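Local coordinates for protein myosin-I heavy chain (Dictyostelium discoideum, PDB 5EJR) that works as an actin-based motor with ATPase activity in early phagocytosis and adhesion, this piece being the second MyTH4-FERM module of its tail, at residues A[53-64]-A[100-110]. Residues are numbered along the deposited sequence; the frame is centred on the assembly and turned at random. Where two conformers were deposited one is given.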
# COMPACT_ATOMS: atom_id res chain seq x y z
N LEU A 53 25.08 -18.42 -14.18
CA LEU A 53 26.41 -18.49 -13.55
C LEU A 53 26.55 -19.77 -12.74
O LEU A 53 27.60 -20.40 -12.75
CB LEU A 53 26.68 -17.27 -12.63
CG LEU A 53 26.57 -15.85 -13.21
CD1 LEU A 53 26.95 -14.83 -12.16
CD2 LEU A 53 27.47 -15.66 -14.44
N ILE A 54 25.49 -20.15 -12.02
CA ILE A 54 25.49 -21.37 -11.21
C ILE A 54 24.94 -22.52 -12.05
O ILE A 54 24.01 -22.33 -12.83
CB ILE A 54 24.70 -21.15 -9.88
CG1 ILE A 54 25.45 -20.17 -8.95
CG2 ILE A 54 24.39 -22.47 -9.14
CD1 ILE A 54 24.57 -19.46 -7.92
N GLU A 55 25.55 -23.72 -11.91
CA GLU A 55 25.06 -24.89 -12.62
C GLU A 55 23.77 -25.31 -11.94
O GLU A 55 23.76 -25.59 -10.72
CB GLU A 55 26.09 -26.04 -12.61
CG GLU A 55 25.69 -27.21 -13.51
CD GLU A 55 26.62 -28.40 -13.46
OE1 GLU A 55 27.56 -28.44 -14.28
OE2 GLU A 55 26.42 -29.29 -12.60
N MET A 56 22.68 -25.28 -12.70
CA MET A 56 21.34 -25.66 -12.25
C MET A 56 20.51 -26.13 -13.45
O MET A 56 20.98 -26.03 -14.59
CB MET A 56 20.65 -24.49 -11.52
CG MET A 56 20.46 -23.27 -12.38
SD MET A 56 20.32 -21.77 -11.38
CE MET A 56 19.74 -20.73 -12.55
N GLU A 57 19.27 -26.61 -13.19
CA GLU A 57 18.29 -27.10 -14.17
C GLU A 57 18.06 -26.05 -15.25
O GLU A 57 18.13 -24.86 -14.95
CB GLU A 57 16.95 -27.45 -13.48
CG GLU A 57 17.06 -28.51 -12.39
CD GLU A 57 17.30 -27.98 -10.99
OE1 GLU A 57 18.46 -27.60 -10.69
OE2 GLU A 57 16.34 -27.97 -10.19
N ALA A 58 17.80 -26.49 -16.49
CA ALA A 58 17.61 -25.63 -17.67
C ALA A 58 16.38 -24.72 -17.60
O ALA A 58 16.34 -23.70 -18.31
CB ALA A 58 17.59 -26.45 -18.93
N LYS A 59 15.37 -25.09 -16.79
CA LYS A 59 14.15 -24.29 -16.58
C LYS A 59 14.56 -23.00 -15.81
O LYS A 59 14.17 -21.89 -16.19
CB LYS A 59 13.14 -25.10 -15.76
CG LYS A 59 11.73 -24.54 -15.75
CD LYS A 59 10.86 -25.36 -14.82
CE LYS A 59 9.41 -25.20 -15.17
NZ LYS A 59 8.55 -26.09 -14.36
N LEU A 60 15.38 -23.18 -14.75
CA LEU A 60 15.90 -22.12 -13.88
C LEU A 60 16.93 -21.25 -14.59
O LEU A 60 16.94 -20.03 -14.37
CB LEU A 60 16.49 -22.72 -12.59
CG LEU A 60 15.50 -23.45 -11.68
CD1 LEU A 60 16.22 -24.26 -10.63
CD2 LEU A 60 14.48 -22.50 -11.07
N SER A 61 17.78 -21.86 -15.45
CA SER A 61 18.81 -21.16 -16.21
C SER A 61 18.20 -20.19 -17.22
O SER A 61 18.76 -19.12 -17.44
CB SER A 61 19.73 -22.14 -16.94
OG SER A 61 20.01 -23.29 -16.16
N LYS A 62 17.05 -20.56 -17.83
CA LYS A 62 16.35 -19.73 -18.80
C LYS A 62 15.85 -18.44 -18.15
O LYS A 62 15.97 -17.37 -18.76
CB LYS A 62 15.20 -20.50 -19.47
CG LYS A 62 14.64 -19.83 -20.73
CD LYS A 62 13.41 -20.56 -21.26
CE LYS A 62 12.71 -19.81 -22.36
NZ LYS A 62 13.42 -19.92 -23.66
N LYS A 63 15.33 -18.54 -16.91
CA LYS A 63 14.84 -17.40 -16.12
C LYS A 63 16.02 -16.53 -15.66
O LYS A 63 15.89 -15.31 -15.55
CB LYS A 63 14.05 -17.89 -14.89
CG LYS A 63 12.73 -18.58 -15.21
CD LYS A 63 12.09 -19.12 -13.94
CE LYS A 63 10.90 -19.99 -14.23
NZ LYS A 63 10.00 -20.11 -13.06
N ALA A 64 17.18 -17.17 -15.38
CA ALA A 64 18.41 -16.51 -14.94
C ALA A 64 18.98 -15.63 -16.06
O ALA A 64 19.52 -14.57 -15.77
CB ALA A 64 19.43 -17.54 -14.52
N ASN A 100 10.75 -17.39 -7.26
CA ASN A 100 11.68 -18.45 -7.67
C ASN A 100 12.80 -18.49 -6.65
O ASN A 100 13.86 -17.88 -6.81
CB ASN A 100 12.15 -18.29 -9.10
CG ASN A 100 11.01 -18.21 -10.08
OD1 ASN A 100 10.44 -19.23 -10.47
ND2 ASN A 100 10.65 -16.99 -10.46
N HIS A 101 12.50 -19.14 -5.55
CA HIS A 101 13.30 -19.34 -4.36
C HIS A 101 14.73 -19.88 -4.62
O HIS A 101 15.70 -19.46 -3.96
CB HIS A 101 12.50 -20.25 -3.44
CG HIS A 101 13.29 -21.05 -2.47
ND1 HIS A 101 13.59 -20.56 -1.21
CD2 HIS A 101 13.77 -22.32 -2.58
CE1 HIS A 101 14.28 -21.52 -0.61
NE2 HIS A 101 14.42 -22.60 -1.40
N GLU A 102 14.86 -20.82 -5.57
CA GLU A 102 16.12 -21.49 -5.92
C GLU A 102 16.95 -20.66 -6.91
O GLU A 102 18.06 -21.04 -7.28
CB GLU A 102 15.86 -22.95 -6.41
CG GLU A 102 14.70 -23.15 -7.40
CD GLU A 102 13.29 -22.84 -6.92
OE1 GLU A 102 12.66 -21.92 -7.50
OE2 GLU A 102 12.85 -23.45 -5.93
N LEU A 103 16.45 -19.48 -7.26
CA LEU A 103 17.13 -18.53 -8.15
C LEU A 103 17.78 -17.37 -7.36
O LEU A 103 18.41 -16.51 -7.97
CB LEU A 103 16.08 -17.99 -9.13
CG LEU A 103 16.45 -17.89 -10.60
CD1 LEU A 103 17.02 -19.19 -11.13
CD2 LEU A 103 15.24 -17.52 -11.40
N ARG A 104 17.66 -17.38 -6.02
CA ARG A 104 18.12 -16.31 -5.13
C ARG A 104 19.64 -16.11 -5.12
O ARG A 104 20.07 -14.98 -5.35
CB ARG A 104 17.57 -16.48 -3.72
CG ARG A 104 16.09 -16.12 -3.69
CD ARG A 104 15.42 -16.56 -2.42
NE ARG A 104 13.98 -16.35 -2.49
CZ ARG A 104 13.16 -16.53 -1.46
NH1 ARG A 104 13.63 -16.93 -0.30
NH2 ARG A 104 11.86 -16.31 -1.60
N ASP A 105 20.43 -17.19 -4.90
CA ASP A 105 21.91 -17.14 -4.93
C ASP A 105 22.40 -16.62 -6.28
O ASP A 105 23.33 -15.80 -6.31
CB ASP A 105 22.51 -18.53 -4.67
CG ASP A 105 22.35 -19.01 -3.25
OD1 ASP A 105 22.00 -18.18 -2.38
OD2 ASP A 105 22.59 -20.20 -3.00
N GLU A 106 21.77 -17.08 -7.36
CA GLU A 106 22.07 -16.70 -8.72
C GLU A 106 21.80 -15.21 -8.98
O GLU A 106 22.56 -14.58 -9.73
CB GLU A 106 21.29 -17.60 -9.69
CG GLU A 106 22.03 -17.88 -10.98
CD GLU A 106 21.93 -16.78 -12.02
OE1 GLU A 106 20.97 -15.97 -11.95
OE2 GLU A 106 22.79 -16.73 -12.93
N ILE A 107 20.74 -14.64 -8.36
CA ILE A 107 20.43 -13.22 -8.51
C ILE A 107 21.53 -12.38 -7.84
O ILE A 107 22.05 -11.47 -8.50
CB ILE A 107 18.98 -12.83 -8.08
CG1 ILE A 107 17.96 -13.59 -8.95
CG2 ILE A 107 18.78 -11.30 -8.24
CD1 ILE A 107 16.47 -13.48 -8.51
N TYR A 108 21.94 -12.76 -6.59
CA TYR A 108 22.98 -12.09 -5.79
C TYR A 108 24.35 -12.14 -6.48
O TYR A 108 25.07 -11.15 -6.46
CB TYR A 108 23.10 -12.75 -4.41
CG TYR A 108 22.21 -12.14 -3.34
CD1 TYR A 108 22.62 -11.04 -2.60
CD2 TYR A 108 20.98 -12.72 -3.03
CE1 TYR A 108 21.82 -10.51 -1.59
CE2 TYR A 108 20.15 -12.18 -2.04
CZ TYR A 108 20.58 -11.08 -1.32
OH TYR A 108 19.79 -10.59 -0.31
N CYS A 109 24.71 -13.30 -7.08
CA CYS A 109 25.97 -13.49 -7.82
C CYS A 109 25.97 -12.66 -9.09
O CYS A 109 26.97 -12.01 -9.34
CB CYS A 109 26.23 -14.96 -8.10
SG CYS A 109 26.54 -15.95 -6.62
N GLN A 110 24.85 -12.61 -9.86
CA GLN A 110 24.79 -11.79 -11.09
C GLN A 110 24.95 -10.31 -10.78
O GLN A 110 25.57 -9.59 -11.58
CB GLN A 110 23.47 -11.96 -11.85
CG GLN A 110 23.27 -13.29 -12.57
CD GLN A 110 21.96 -13.34 -13.33
OE1 GLN A 110 21.12 -12.42 -13.28
NE2 GLN A 110 21.77 -14.39 -14.10
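Ile54 and Glu106 bring their CA atoms to 6.3 Å and Leu60 and Leu103 theirs to 6.9 Å, so both the loop leading into helix 58-75 and the first turns of that helix lie against 100-110, where helix 104-113 begins. Leu103 fills the middle. Leu103 CD1 sits 3.4 Å from Met56 CE, tighter than usual carbon packing, while CD2 rests on Lys63 CB; the Met56 and Leu103 side chains cross at about a right angle. Further out, both methyls of Leu60 straddle Glu102 CG. On the loop side, Ile54 CD1 lies over the backbone of Asp105 and Glu106, 3.7 Å from Glu106 N, and Leu53 CD1 reaches Cys109 CB and Gln110 CG.

Two firm hydrogen bonds cross the contact. Gln110, its chain extended beyond CG, carries NE2 to 2.8 Å from Ala64 O; that acceptor lies in the amide plane, and Asn67 ND2 hydrogen-bonds to Gln110 OE1, which fixes the amide's rotation. At the periphery, the extended Lys63 places NZ 2.8 Å from Asn100 OD1, above the carbonyl plane. A methionine in place of Lys63 would probably leave Asn100 OD1 without this donor, although Asn100 ND2 would still be tied to Arg96 O.

Trp9 of helix 5-11 packs on Ile54, Asp105 and Cys109. The start of helix 58-75 and the loop before it thus pack on Leu103 and the first turns of helix 104-113, within the helical bundle of the MyTH4 domain.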